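Local coordinates for alkylhalidase CmlS (Streptomyces venezuelae, PDB 3I3L), which probably carries out a halogenation step in chloramphenicol biosynthesis as a flavin-dependent halogenase with covalently bound FAD, at residues P58-G63 with W209-L214; L74-L79 with I494-E499; A381-P386 with D401-R406; V484-Y489 with G509-Q514. One frame throughout, in Å; residues are numbered along the deposited sequence.

Contact 1: residues P58-G63 with W209-L214. With FAD (flavin-adenine dinucleotide), chain B.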
# COMPACT_ATOMS: atom_id res chain seq x y z
N PRO A 58 -6.55 17.74 18.27
CA PRO A 58 -6.00 17.47 16.91
C PRO A 58 -4.58 17.98 16.76
O PRO A 58 -4.21 18.96 17.41
CB PRO A 58 -6.93 18.25 15.99
CG PRO A 58 -7.40 19.46 16.89
CD PRO A 58 -7.51 18.86 18.29
N ARG A 59 -3.79 17.31 15.91
CA ARG A 59 -2.46 17.80 15.60
C ARG A 59 -2.27 17.63 14.11
O ARG A 59 -2.76 16.63 13.55
CB ARG A 59 -1.38 17.08 16.41
CG ARG A 59 -1.32 15.57 16.27
CD ARG A 59 -0.40 15.11 15.10
NE ARG A 59 -0.49 13.65 15.01
CZ ARG A 59 -1.40 13.00 14.28
NH1 ARG A 59 -1.41 11.68 14.23
NH2 ARG A 59 -2.31 13.69 13.59
N TYR A 60 -1.59 18.62 13.48
CA TYR A 60 -1.36 18.69 12.03
C TYR A 60 -0.51 17.52 11.54
O TYR A 60 0.45 17.15 12.18
CB TYR A 60 -0.73 20.04 11.57
CG TYR A 60 -0.38 19.95 10.10
CD1 TYR A 60 -1.31 20.30 9.12
CD2 TYR A 60 0.84 19.39 9.71
CE1 TYR A 60 -1.02 20.11 7.77
CE2 TYR A 60 1.14 19.17 8.35
CZ TYR A 60 0.21 19.55 7.40
OH TYR A 60 0.51 19.33 6.08
N ARG A 61 -0.87 16.95 10.38
CA ARG A 61 -0.14 15.83 9.81
C ARG A 61 -0.35 15.77 8.28
O ARG A 61 -1.45 15.92 7.79
CB ARG A 61 -0.61 14.54 10.46
CG ARG A 61 0.12 13.29 10.07
CD ARG A 61 1.44 13.27 10.79
NE ARG A 61 2.17 12.00 10.64
CZ ARG A 61 2.67 11.51 9.49
NH1 ARG A 61 2.55 12.16 8.34
NH2 ARG A 61 3.36 10.38 9.52
N VAL A 62 0.73 15.59 7.56
CA VAL A 62 0.69 15.47 6.13
C VAL A 62 0.36 14.00 5.85
O VAL A 62 0.56 13.15 6.73
CB VAL A 62 2.08 15.85 5.50
CG1 VAL A 62 3.12 14.74 5.77
CG2 VAL A 62 1.92 16.17 4.00
N GLY A 63 -0.17 13.73 4.65
CA GLY A 63 -0.47 12.34 4.20
C GLY A 63 -1.96 12.19 4.05
O GLY A 63 -2.58 11.51 4.83
N TRP A 209 6.09 21.39 1.06
CA TRP A 209 4.69 21.52 0.68
C TRP A 209 3.97 22.63 1.36
O TRP A 209 4.43 23.10 2.40
CB TRP A 209 3.91 20.21 0.96
CG TRP A 209 3.67 19.86 2.41
CD1 TRP A 209 2.55 20.10 3.13
CD2 TRP A 209 4.57 19.20 3.30
NE1 TRP A 209 2.68 19.64 4.41
CE2 TRP A 209 3.91 19.05 4.53
CE3 TRP A 209 5.89 18.73 3.18
CZ2 TRP A 209 4.52 18.45 5.65
CZ3 TRP A 209 6.49 18.12 4.29
CH2 TRP A 209 5.82 18.02 5.51
N SER A 210 2.83 23.00 0.80
CA SER A 210 2.00 24.07 1.33
C SER A 210 0.58 23.91 0.80
O SER A 210 0.28 22.91 0.12
CB SER A 210 2.59 25.44 0.95
OG SER A 210 1.98 26.54 1.65
N TYR A 211 -0.30 24.89 1.08
CA TYR A 211 -1.69 24.84 0.65
C TYR A 211 -2.07 26.06 -0.16
O TYR A 211 -1.51 27.13 -0.00
CB TYR A 211 -2.60 24.64 1.87
CG TYR A 211 -2.32 23.31 2.59
CD1 TYR A 211 -3.06 22.19 2.34
CD2 TYR A 211 -1.26 23.20 3.47
CE1 TYR A 211 -2.78 21.00 2.97
CE2 TYR A 211 -0.97 22.02 4.09
CZ TYR A 211 -1.76 20.91 3.83
OH TYR A 211 -1.48 19.69 4.42
N PHE A 212 -3.03 25.88 -1.07
CA PHE A 212 -3.53 26.92 -1.93
C PHE A 212 -5.04 26.97 -1.89
O PHE A 212 -5.69 25.93 -1.77
CB PHE A 212 -3.06 26.74 -3.38
CG PHE A 212 -1.58 26.98 -3.57
CD1 PHE A 212 -1.11 28.23 -3.96
CD2 PHE A 212 -0.65 25.94 -3.37
CE1 PHE A 212 0.30 28.48 -4.14
CE2 PHE A 212 0.74 26.18 -3.54
CZ PHE A 212 1.21 27.44 -3.93
N LYS A 213 -5.59 28.17 -2.03
CA LYS A 213 -7.02 28.38 -2.24
C LYS A 213 -7.27 28.31 -3.74
O LYS A 213 -6.78 29.14 -4.50
CB LYS A 213 -7.46 29.73 -1.67
CG LYS A 213 -8.91 30.15 -1.99
CD LYS A 213 -9.66 30.61 -0.72
CE LYS A 213 -9.16 31.94 -0.19
NZ LYS A 213 -9.83 33.09 -0.89
N LEU A 214 -8.00 27.28 -4.15
CA LEU A 214 -8.19 26.97 -5.55
C LEU A 214 -9.33 25.99 -5.60
O LEU A 214 -9.41 25.10 -4.75
CB LEU A 214 -6.93 26.29 -6.13
CG LEU A 214 -7.04 25.74 -7.56
CD1 LEU A 214 -7.16 26.86 -8.61
CD2 LEU A 214 -5.88 24.82 -7.89
PA FAD B . 1.67 8.47 12.09
O1A FAD B . 2.98 9.21 12.08
O2A FAD B . 0.58 9.03 11.24
O5B FAD B . 1.16 8.37 13.64
C5B FAD B . 2.06 8.03 14.67
C4B FAD B . 1.69 8.71 16.00
O4B FAD B . 2.61 8.22 17.01
C3B FAD B . 1.86 10.21 15.97
O3B FAD B . 0.64 10.83 16.25
C2B FAD B . 2.89 10.52 17.07
O2B FAD B . 2.49 11.61 17.84
C1B FAD B . 2.90 9.26 17.91
N9A FAD B . 4.14 8.91 18.59
C8A FAD B . 5.40 8.91 18.08
N7A FAD B . 6.26 8.48 19.03
C5A FAD B . 5.57 8.29 20.18
C6A FAD B . 5.97 7.88 21.44
N6A FAD B . 7.23 7.60 21.70
N1A FAD B . 5.00 7.73 22.40
C2A FAD B . 3.68 8.01 22.15
N3A FAD B . 3.31 8.40 20.90
C4A FAD B . 4.23 8.54 19.93
N1 FAD B . -0.07 8.42 3.07
C2 FAD B . -1.26 8.26 2.38
O2 FAD B . -1.95 7.29 2.67
N3 FAD B . -1.65 9.13 1.40
C4 FAD B . -0.86 10.20 1.07
O4 FAD B . -1.26 11.01 0.17
C4X FAD B . 0.36 10.36 1.73
N5 FAD B . 1.16 11.43 1.43
C5X FAD B . 2.31 11.64 2.16
C6 FAD B . 3.14 12.72 1.86
C7 FAD B . 4.33 12.88 2.54
C7M FAD B . 5.24 14.05 2.25
C8 FAD B . 4.64 11.98 3.55
C8M FAD B . 5.85 12.16 4.37
C9 FAD B . 3.84 10.86 3.84
C9A FAD B . 2.66 10.72 3.12
N10 FAD B . 1.86 9.67 3.45
C10 FAD B . 0.75 9.45 2.74
C1' FAD B . 2.43 8.69 4.42
C2' FAD B . 1.51 8.53 5.60
O2' FAD B . 1.21 9.78 6.08
C3' FAD B . 2.01 7.63 6.70
O3' FAD B . 2.23 6.34 6.18
C4' FAD B . 0.94 7.51 7.84
O4' FAD B . 0.79 8.71 8.54
C5' FAD B . 1.41 6.47 8.86
O5' FAD B . 0.44 6.29 9.85
P FAD B . 0.98 5.80 11.25
O1P FAD B . 1.95 4.66 11.04
O2P FAD B . -0.19 5.60 12.20
O3P FAD B . 1.98 6.96 11.76
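This contact backs the FAD pocket of the flavin-binding fold: Y60 and V62, from the loop between strand 48-52 and helix 68-76, meet W209 and Y211 on strand 203-213 of the large mixed sheet. The Y60 hydroxyl joins two partners. W209 NE1 donates to Y60 OH at 2.8 Å, with the oxygen 12° out of the indole plane, and Y60 OH donates to Y211 OH at 2.6 Å. Y211 OH is bonded in turn to E64, so the chain of hydroxyls continues to a carboxylate. The two phenols meet through these oxygens, each near the plane of the other ring, and do not stack.

V62 suits its place because its two methyls serve different walls. CG2, anti to the backbone N, makes a CH-pi contact with W209, 3.8 Å from the centroid of the five-membered ring and 24° off its normal. CG1 turns to the flavin instead, 3.9 Å from FAD C8.

Two arginines of the same loop bind the ribose and the diphosphate of FAD. R59 grips the ribose through NE and NH1, NH1 standing 3.0 Å from FAD O3B. R61 brings NE and NH2 to the diphosphate, NH2 lying 2.8 Å from FAD O1A. G63 has positive phi, and any CB there would clash with FAD O2'; its bare CA sits 3.3 Å from FAD C4X.

Contact 2: residues L74-L79 with I494-E499; sequences LNRLGL and IGFRLE
R76 NH2 is held by the carbonyl of P493, the residue just before I494, and lies at the same time 3.5 Å from F496 CE1. Its sister nitrogen NH1 bonds to the S72 hydroxyl one turn back along the helix, and W117 makes a cation-pi contact with the group. A long, many-handed arginine suits this spot, since it can bond to a backbone oxygen while its CB and NH2 touch the F496 ring. The guanidinium and the F496 ring are 31° apart in plane, and R76 CB reaches F496 CZ at 3.8 Å.

L77 supplies the apolar side of the contact. Its CD2 methyl touches F496 CE2 at 3.5 Å, and the two side chains cross at about a right angle. F496 has its CG anti to the carbonyl carbon (chi1 -70°), which swings the ring toward the helix end from a backbone of positive phi. Replacing F496 by alanine would probably open a gap beside L77 CD2 and R76 CB and take away the ring against which R76 NH2 rests, though P493 and S72 would still hold the guanidinium.

The helix stops here in a Schellman motif: L79 N bonds to L74 O at 3.0 Å and G78 N to N75 O at 2.9 Å, with G78 taking the positive phi that glycine bears easily. The contact joins the FAD-binding part to the C-terminal part of the chain, and no hydrogen bond links the two segments, so between them it relies on ring and aliphatic packing, with the bond to P493 alongside.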
# COMPACT_ATOMS: atom_id res chain seq x y z
N LEU A 74 -12.41 0.50 7.72
CA LEU A 74 -13.14 1.36 8.61
C LEU A 74 -14.66 1.01 8.61
O LEU A 74 -15.33 1.09 9.61
CB LEU A 74 -12.92 2.82 8.21
CG LEU A 74 -11.49 3.36 8.42
CD1 LEU A 74 -11.38 4.81 7.99
CD2 LEU A 74 -11.10 3.20 9.85
N ASN A 75 -15.19 0.63 7.47
CA ASN A 75 -16.61 0.29 7.37
C ASN A 75 -16.86 -0.97 8.20
O ASN A 75 -17.77 -0.96 9.02
CB ASN A 75 -17.00 0.07 5.92
CG ASN A 75 -18.41 -0.54 5.78
OD1 ASN A 75 -19.39 0.19 5.74
ND2 ASN A 75 -18.50 -1.85 5.67
N ARG A 76 -16.02 -2.02 8.04
CA ARG A 76 -16.13 -3.26 8.79
C ARG A 76 -15.87 -3.11 10.30
O ARG A 76 -16.21 -3.99 11.08
CB ARG A 76 -15.22 -4.34 8.17
CG ARG A 76 -15.82 -4.85 6.86
CD ARG A 76 -14.95 -5.91 6.13
NE ARG A 76 -13.84 -5.27 5.42
CZ ARG A 76 -12.55 -5.59 5.58
NH1 ARG A 76 -11.60 -4.95 4.87
NH2 ARG A 76 -12.20 -6.56 6.42
N LEU A 77 -15.27 -2.00 10.69
CA LEU A 77 -15.04 -1.70 12.10
C LEU A 77 -16.13 -0.77 12.63
O LEU A 77 -16.06 -0.34 13.78
CB LEU A 77 -13.69 -1.01 12.32
CG LEU A 77 -12.42 -1.89 12.24
CD1 LEU A 77 -11.15 -0.99 12.24
CD2 LEU A 77 -12.40 -2.91 13.38
N GLY A 78 -17.10 -0.40 11.77
CA GLY A 78 -18.32 0.29 12.24
C GLY A 78 -18.30 1.79 12.16
O GLY A 78 -19.15 2.48 12.74
N LEU A 79 -17.40 2.34 11.38
CA LEU A 79 -17.26 3.76 11.35
C LEU A 79 -18.01 4.49 10.22
O LEU A 79 -17.89 5.73 10.07
CB LEU A 79 -15.77 4.07 11.34
CG LEU A 79 -15.22 3.76 12.74
CD1 LEU A 79 -13.87 3.16 12.60
CD2 LEU A 79 -15.16 4.97 13.50
N ILE A 494 -14.92 -10.12 7.97
CA ILE A 494 -16.06 -9.60 8.75
C ILE A 494 -15.76 -9.48 10.26
O ILE A 494 -16.06 -8.47 10.88
CB ILE A 494 -17.33 -10.45 8.54
CG1 ILE A 494 -17.64 -10.56 7.04
CG2 ILE A 494 -18.54 -9.90 9.36
CD1 ILE A 494 -19.07 -10.89 6.73
N GLY A 495 -15.17 -10.51 10.82
CA GLY A 495 -14.94 -10.53 12.26
C GLY A 495 -13.48 -10.33 12.63
O GLY A 495 -13.17 -10.18 13.78
N PHE A 496 -12.58 -10.34 11.64
CA PHE A 496 -11.16 -10.03 11.84
C PHE A 496 -10.33 -11.12 12.52
O PHE A 496 -9.20 -10.85 12.93
CB PHE A 496 -11.00 -8.70 12.54
CG PHE A 496 -11.37 -7.53 11.68
CD1 PHE A 496 -10.63 -7.23 10.55
CD2 PHE A 496 -12.47 -6.77 11.97
CE1 PHE A 496 -11.00 -6.15 9.73
CE2 PHE A 496 -12.82 -5.66 11.18
CZ PHE A 496 -12.07 -5.34 10.07
N ARG A 497 -10.84 -12.34 12.64
CA ARG A 497 -10.03 -13.38 13.29
C ARG A 497 -8.99 -13.84 12.29
O ARG A 497 -9.26 -13.87 11.09
CB ARG A 497 -10.88 -14.62 13.75
CG ARG A 497 -12.10 -14.28 14.71
CD ARG A 497 -11.63 -14.10 16.20
NE ARG A 497 -12.67 -13.49 17.02
CZ ARG A 497 -12.51 -12.99 18.24
NH1 ARG A 497 -11.32 -13.07 18.87
NH2 ARG A 497 -13.54 -12.40 18.83
N LEU A 498 -7.86 -14.31 12.80
CA LEU A 498 -6.90 -14.95 11.96
C LEU A 498 -7.26 -16.41 11.83
O LEU A 498 -7.20 -17.17 12.79
CB LEU A 498 -5.47 -14.78 12.54
CG LEU A 498 -4.36 -15.09 11.53
CD1 LEU A 498 -4.32 -14.04 10.45
CD2 LEU A 498 -2.94 -15.25 12.23
N GLU A 499 -7.55 -16.85 10.61
CA GLU A 499 -7.97 -18.22 10.41
C GLU A 499 -6.84 -18.96 9.70
O GLU A 499 -6.07 -18.40 8.90
CB GLU A 499 -9.23 -18.29 9.52
CG GLU A 499 -10.48 -17.62 10.06
CD GLU A 499 -11.70 -17.73 9.08
OE1 GLU A 499 -11.52 -18.04 7.89
OE2 GLU A 499 -12.84 -17.42 9.51

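Contact 3: residues A381-P386 with D401-R406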
# COMPACT_ATOMS: atom_id res chain seq x y z
N ALA A 381 9.44 7.50 -16.40
CA ALA A 381 9.57 8.96 -16.44
C ALA A 381 10.99 9.42 -16.78
O ALA A 381 11.18 10.51 -17.32
CB ALA A 381 9.14 9.60 -15.16
N SER A 382 11.97 8.58 -16.45
CA SER A 382 13.37 8.96 -16.63
C SER A 382 13.76 9.08 -18.13
O SER A 382 14.72 9.77 -18.46
CB SER A 382 14.32 8.00 -15.90
OG SER A 382 14.35 6.74 -16.57
N PHE A 383 12.98 8.44 -19.00
CA PHE A 383 13.21 8.53 -20.44
C PHE A 383 12.93 9.92 -20.99
O PHE A 383 13.52 10.33 -22.00
CB PHE A 383 12.38 7.48 -21.18
CG PHE A 383 12.85 6.07 -20.91
CD1 PHE A 383 14.19 5.73 -21.15
CD2 PHE A 383 11.99 5.11 -20.43
CE1 PHE A 383 14.66 4.43 -20.90
CE2 PHE A 383 12.47 3.80 -20.17
CZ PHE A 383 13.78 3.47 -20.40
N THR A 384 12.04 10.67 -20.33
CA THR A 384 11.74 11.99 -20.82
C THR A 384 12.07 13.08 -19.82
O THR A 384 11.88 14.27 -20.12
CB THR A 384 10.32 12.13 -21.29
OG1 THR A 384 9.44 11.81 -20.22
CG2 THR A 384 10.08 11.18 -22.52
N GLU A 385 12.59 12.71 -18.65
CA GLU A 385 13.04 13.75 -17.72
C GLU A 385 14.58 13.83 -17.77
O GLU A 385 15.22 12.87 -18.15
CB GLU A 385 12.53 13.48 -16.27
CG GLU A 385 11.02 13.68 -16.10
CD GLU A 385 10.57 15.14 -16.15
OE1 GLU A 385 11.41 16.08 -16.16
OE2 GLU A 385 9.33 15.39 -16.21
N PRO A 386 15.17 14.98 -17.40
CA PRO A 386 16.61 15.15 -17.54
C PRO A 386 17.40 14.22 -16.61
O PRO A 386 16.83 13.53 -15.70
CB PRO A 386 16.84 16.63 -17.11
CG PRO A 386 15.49 17.14 -16.59
CD PRO A 386 14.47 16.26 -17.18
N ASP A 401 23.30 -1.01 -22.87
CA ASP A 401 22.56 -1.76 -23.90
C ASP A 401 21.16 -2.24 -23.45
O ASP A 401 20.21 -2.14 -24.24
CB ASP A 401 23.42 -2.92 -24.47
CG ASP A 401 24.63 -2.42 -25.36
OD1 ASP A 401 24.62 -1.24 -25.89
OD2 ASP A 401 25.60 -3.22 -25.54
N ASP A 402 21.03 -2.72 -22.20
CA ASP A 402 19.72 -3.04 -21.57
C ASP A 402 18.79 -1.81 -21.56
O ASP A 402 17.56 -1.92 -21.71
CB ASP A 402 19.90 -3.54 -20.12
CG ASP A 402 20.42 -5.01 -20.02
OD1 ASP A 402 20.90 -5.52 -21.04
OD2 ASP A 402 20.34 -5.64 -18.91
N ARG A 403 19.41 -0.64 -21.39
CA ARG A 403 18.71 0.64 -21.26
C ARG A 403 18.23 1.23 -22.57
O ARG A 403 17.13 1.78 -22.61
CB ARG A 403 19.55 1.68 -20.46
CG ARG A 403 18.99 3.09 -20.55
CD ARG A 403 18.71 3.68 -19.18
NE ARG A 403 18.18 5.03 -19.30
CZ ARG A 403 17.12 5.49 -18.61
NH1 ARG A 403 16.49 4.66 -17.76
NH2 ARG A 403 16.69 6.76 -18.77
N LEU A 404 19.06 1.15 -23.61
CA LEU A 404 18.63 1.51 -24.99
C LEU A 404 17.55 0.53 -25.51
O LEU A 404 16.48 0.96 -25.96
CB LEU A 404 19.86 1.62 -25.91
CG LEU A 404 20.76 2.87 -25.62
CD1 LEU A 404 20.65 3.50 -24.14
CD2 LEU A 404 22.24 2.64 -26.00
N THR A 405 17.79 -0.79 -25.37
CA THR A 405 16.70 -1.77 -25.55
C THR A 405 15.46 -1.29 -24.79
O THR A 405 14.38 -1.22 -25.39
CB THR A 405 17.05 -3.22 -25.05
OG1 THR A 405 18.28 -3.68 -25.65
CG2 THR A 405 15.91 -4.22 -25.34
N ARG A 406 15.62 -0.91 -23.51
CA ARG A 406 14.44 -0.43 -22.73
C ARG A 406 13.63 0.78 -23.31
O ARG A 406 12.42 0.86 -23.08
CB ARG A 406 14.69 -0.29 -21.21
CG ARG A 406 13.38 -0.11 -20.40
CD ARG A 406 13.68 0.39 -18.97
NE ARG A 406 14.50 -0.59 -18.26
CZ ARG A 406 14.05 -1.72 -17.73
NH1 ARG A 406 12.77 -2.04 -17.80
NH2 ARG A 406 14.89 -2.55 -17.13
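F383 CE1 lies over one face of the R403 guanidinium, and the S382 hydroxyl is at its edge. F383 CE1 stands 3.5 Å from R403 CZ, over the centre of the group, and the two planes are 24° apart. At the edge the grip is end-on and two-pronged: R403 NH1 and NH2 each donate to S382 OG at 3.2 Å, only 3° out of the guanidinium plane. S382 OG is also bonded to the carbonyl of T379, so this small hydroxyl gathers three bonds, and a serine supplies just the short oxygen needed. R403 reaches it by setting CG anti to the backbone N and bending at its second torsion.

The F383 ring has a second neighbour at its own edge, where R406 CD lies 3.4 Å from F383 CZ. There R406 offers aliphatic carbon, its charged end being paired with E398. A long arginine thus works in two ways, apolar in its stem and ionic at its tip. Within the helix, T405 N and T405 OG1 reach D401 O from opposite faces of its carbonyl plane, OG1 at 2.8 Å.

The contact packs the short helix 400-406 against the end of the long helix 352-382, with helix 389-394 on the chain between them. W409 also meets the F383 ring, while E385 and T384 bond to Q100, and E385 to T230 of strand 226-231.

Contact 4: residues V484-Y489 with G509-Q514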
# COMPACT_ATOMS: atom_id res chain seq x y z
N VAL A 484 1.46 -29.99 -3.29
CA VAL A 484 1.04 -30.15 -1.90
C VAL A 484 0.23 -29.00 -1.29
O VAL A 484 0.28 -27.85 -1.74
CB VAL A 484 2.22 -30.43 -0.95
CG1 VAL A 484 2.92 -31.72 -1.36
CG2 VAL A 484 3.17 -29.23 -0.93
N LEU A 485 -0.51 -29.34 -0.24
CA LEU A 485 -1.18 -28.35 0.59
C LEU A 485 -0.25 -27.90 1.73
O LEU A 485 0.39 -28.71 2.41
CB LEU A 485 -2.49 -28.93 1.13
CG LEU A 485 -3.53 -29.15 0.04
CD1 LEU A 485 -4.83 -29.60 0.64
CD2 LEU A 485 -3.71 -27.88 -0.80
N LYS A 486 -0.18 -26.59 1.92
CA LYS A 486 0.65 -26.00 2.96
C LYS A 486 -0.22 -25.05 3.81
O LYS A 486 -1.20 -24.44 3.31
CB LYS A 486 1.81 -25.22 2.33
CG LYS A 486 2.67 -24.52 3.35
CD LYS A 486 3.18 -23.15 2.88
CE LYS A 486 4.50 -23.29 2.10
NZ LYS A 486 5.11 -21.91 1.95
N GLN A 487 0.17 -24.92 5.08
CA GLN A 487 -0.58 -24.09 6.04
C GLN A 487 -0.33 -22.60 5.83
O GLN A 487 0.76 -22.15 5.52
CB GLN A 487 -0.25 -24.51 7.48
CG GLN A 487 -1.49 -24.58 8.44
CD GLN A 487 -2.49 -25.69 8.09
OE1 GLN A 487 -3.71 -25.45 7.90
NE2 GLN A 487 -1.98 -26.92 7.99
N HIS A 488 -1.39 -21.82 5.97
CA HIS A 488 -1.30 -20.39 5.76
C HIS A 488 -2.36 -19.69 6.63
O HIS A 488 -3.35 -20.29 7.03
CB HIS A 488 -1.47 -20.05 4.26
CG HIS A 488 -1.02 -18.66 3.90
ND1 HIS A 488 0.32 -18.31 3.83
CD2 HIS A 488 -1.72 -17.52 3.67
CE1 HIS A 488 0.42 -17.02 3.55
NE2 HIS A 488 -0.81 -16.52 3.45
N TYR A 489 -2.15 -18.42 6.92
CA TYR A 489 -3.13 -17.64 7.63
C TYR A 489 -3.83 -16.66 6.75
O TYR A 489 -3.28 -16.21 5.71
CB TYR A 489 -2.49 -16.92 8.81
CG TYR A 489 -1.97 -17.86 9.90
CD1 TYR A 489 -2.86 -18.53 10.75
CD2 TYR A 489 -0.64 -18.08 10.08
CE1 TYR A 489 -2.41 -19.37 11.75
CE2 TYR A 489 -0.16 -18.94 11.10
CZ TYR A 489 -1.08 -19.54 11.93
OH TYR A 489 -0.65 -20.37 12.92
N GLY A 509 8.26 -25.55 -1.11
CA GLY A 509 7.69 -24.45 -0.39
C GLY A 509 7.10 -23.30 -1.19
O GLY A 509 6.33 -22.53 -0.61
N LEU A 510 7.45 -23.15 -2.48
CA LEU A 510 6.79 -22.14 -3.37
C LEU A 510 5.29 -22.29 -3.27
O LEU A 510 4.76 -23.41 -3.28
CB LEU A 510 7.15 -22.32 -4.83
CG LEU A 510 8.07 -21.37 -5.56
CD1 LEU A 510 8.00 -21.67 -7.06
CD2 LEU A 510 7.74 -19.92 -5.27
N ASP A 511 4.60 -21.16 -3.17
CA ASP A 511 3.17 -21.24 -3.01
C ASP A 511 2.42 -20.13 -3.72
O ASP A 511 3.01 -19.23 -4.33
CB ASP A 511 2.79 -21.30 -1.53
CG ASP A 511 3.19 -20.03 -0.75
OD1 ASP A 511 3.12 -20.11 0.51
OD2 ASP A 511 3.59 -18.98 -1.35
N MET A 512 1.10 -20.26 -3.64
CA MET A 512 0.15 -19.27 -4.12
C MET A 512 -0.84 -19.21 -2.99
O MET A 512 -1.68 -20.11 -2.84
CB MET A 512 -0.52 -19.70 -5.44
CG MET A 512 -1.50 -18.64 -6.08
SD MET A 512 -3.17 -18.88 -5.57
CE MET A 512 -3.69 -20.38 -6.37
N ALA A 513 -0.70 -18.18 -2.17
CA ALA A 513 -1.42 -18.10 -0.90
C ALA A 513 -2.80 -17.42 -1.00
O ALA A 513 -3.58 -17.48 -0.06
CB ALA A 513 -0.57 -17.38 0.16
N GLN A 514 -3.09 -16.81 -2.15
CA GLN A 514 -4.32 -16.03 -2.34
C GLN A 514 -5.62 -16.83 -2.40
O GLN A 514 -6.69 -16.23 -2.31
CB GLN A 514 -4.22 -15.11 -3.56
CG GLN A 514 -2.96 -14.24 -3.58
CD GLN A 514 -1.73 -14.97 -4.11
OE1 GLN A 514 -1.71 -16.18 -4.23
NE2 GLN A 514 -0.67 -14.21 -4.42
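K486 NZ binds two oxygens across the contact. It donates to G509 O at 2.9 Å, in the carbonyl plane and on a lone pair, and forms a salt bridge with D511 OD1 at 3.0 Å, meeting that oxygen from above, 56° out of the carboxylate plane. The flexible lysine stem suits this double reach: CG is anti to the backbone N, and bends at the second and third torsions carry NZ to both acceptors. A methionine in place of K486 would probably leave D511 OD1 without its charged mate and G509 O without this donor.

Two residues along, H488 and A513 add a CH-pi contact. The methyl A513 CB lies over one face of the imidazole, 3.5 Å from the centroid and 16° off the normal, and an alanine is small enough to approach so closely. The nearest ring atom, H488 NE2, is 3.4 Å from A513 CB.

A second shell sets these groups. R361 forms a salt bridge with D511 OD2, so each carboxylate oxygen has a cationic partner, which probably limits the rotation of the group. W358 meets the H488 ring edge-to-face. With H488 ND1 only 4.7 Å from D511 OD1, the carboxylate could favour a protonated imidazole, though K486 and R361 would tend to oppose this. G509 takes positive phi, which favours glycine.

Strand 498-506 lies between strands 483-491 and 511-512 in their antiparallel sheet, so K486 and D511 reach across the middle strand between the two outer ones, while G509 and A513 flank the short, weakly bonded strand 511-512; helix 352-382 contributes W358 and R361.

In the fold
Along the chain, contact 1 and contact 2 interleave, since 74-79 follows 58-63 and precedes 209-214; contact 3 closes a short local loop, and 494-499 of contact 2 falls between the two segments of contact 4. Contacts 2 and 4 meet directly, Y489 packing against L498, and share the three-stranded sheet of the C-terminal part, their centres 24 Å apart. Contact 2 ties that sheet to helix 68-76 of the FAD-binding part, where contact 1, about 30 Å away between centres, lines the cofactor. The centres of contacts 3 and 2 are about 45 Å apart, but helix 352-382 runs from contact 3 to the residues backing contact 4, joining the two regions.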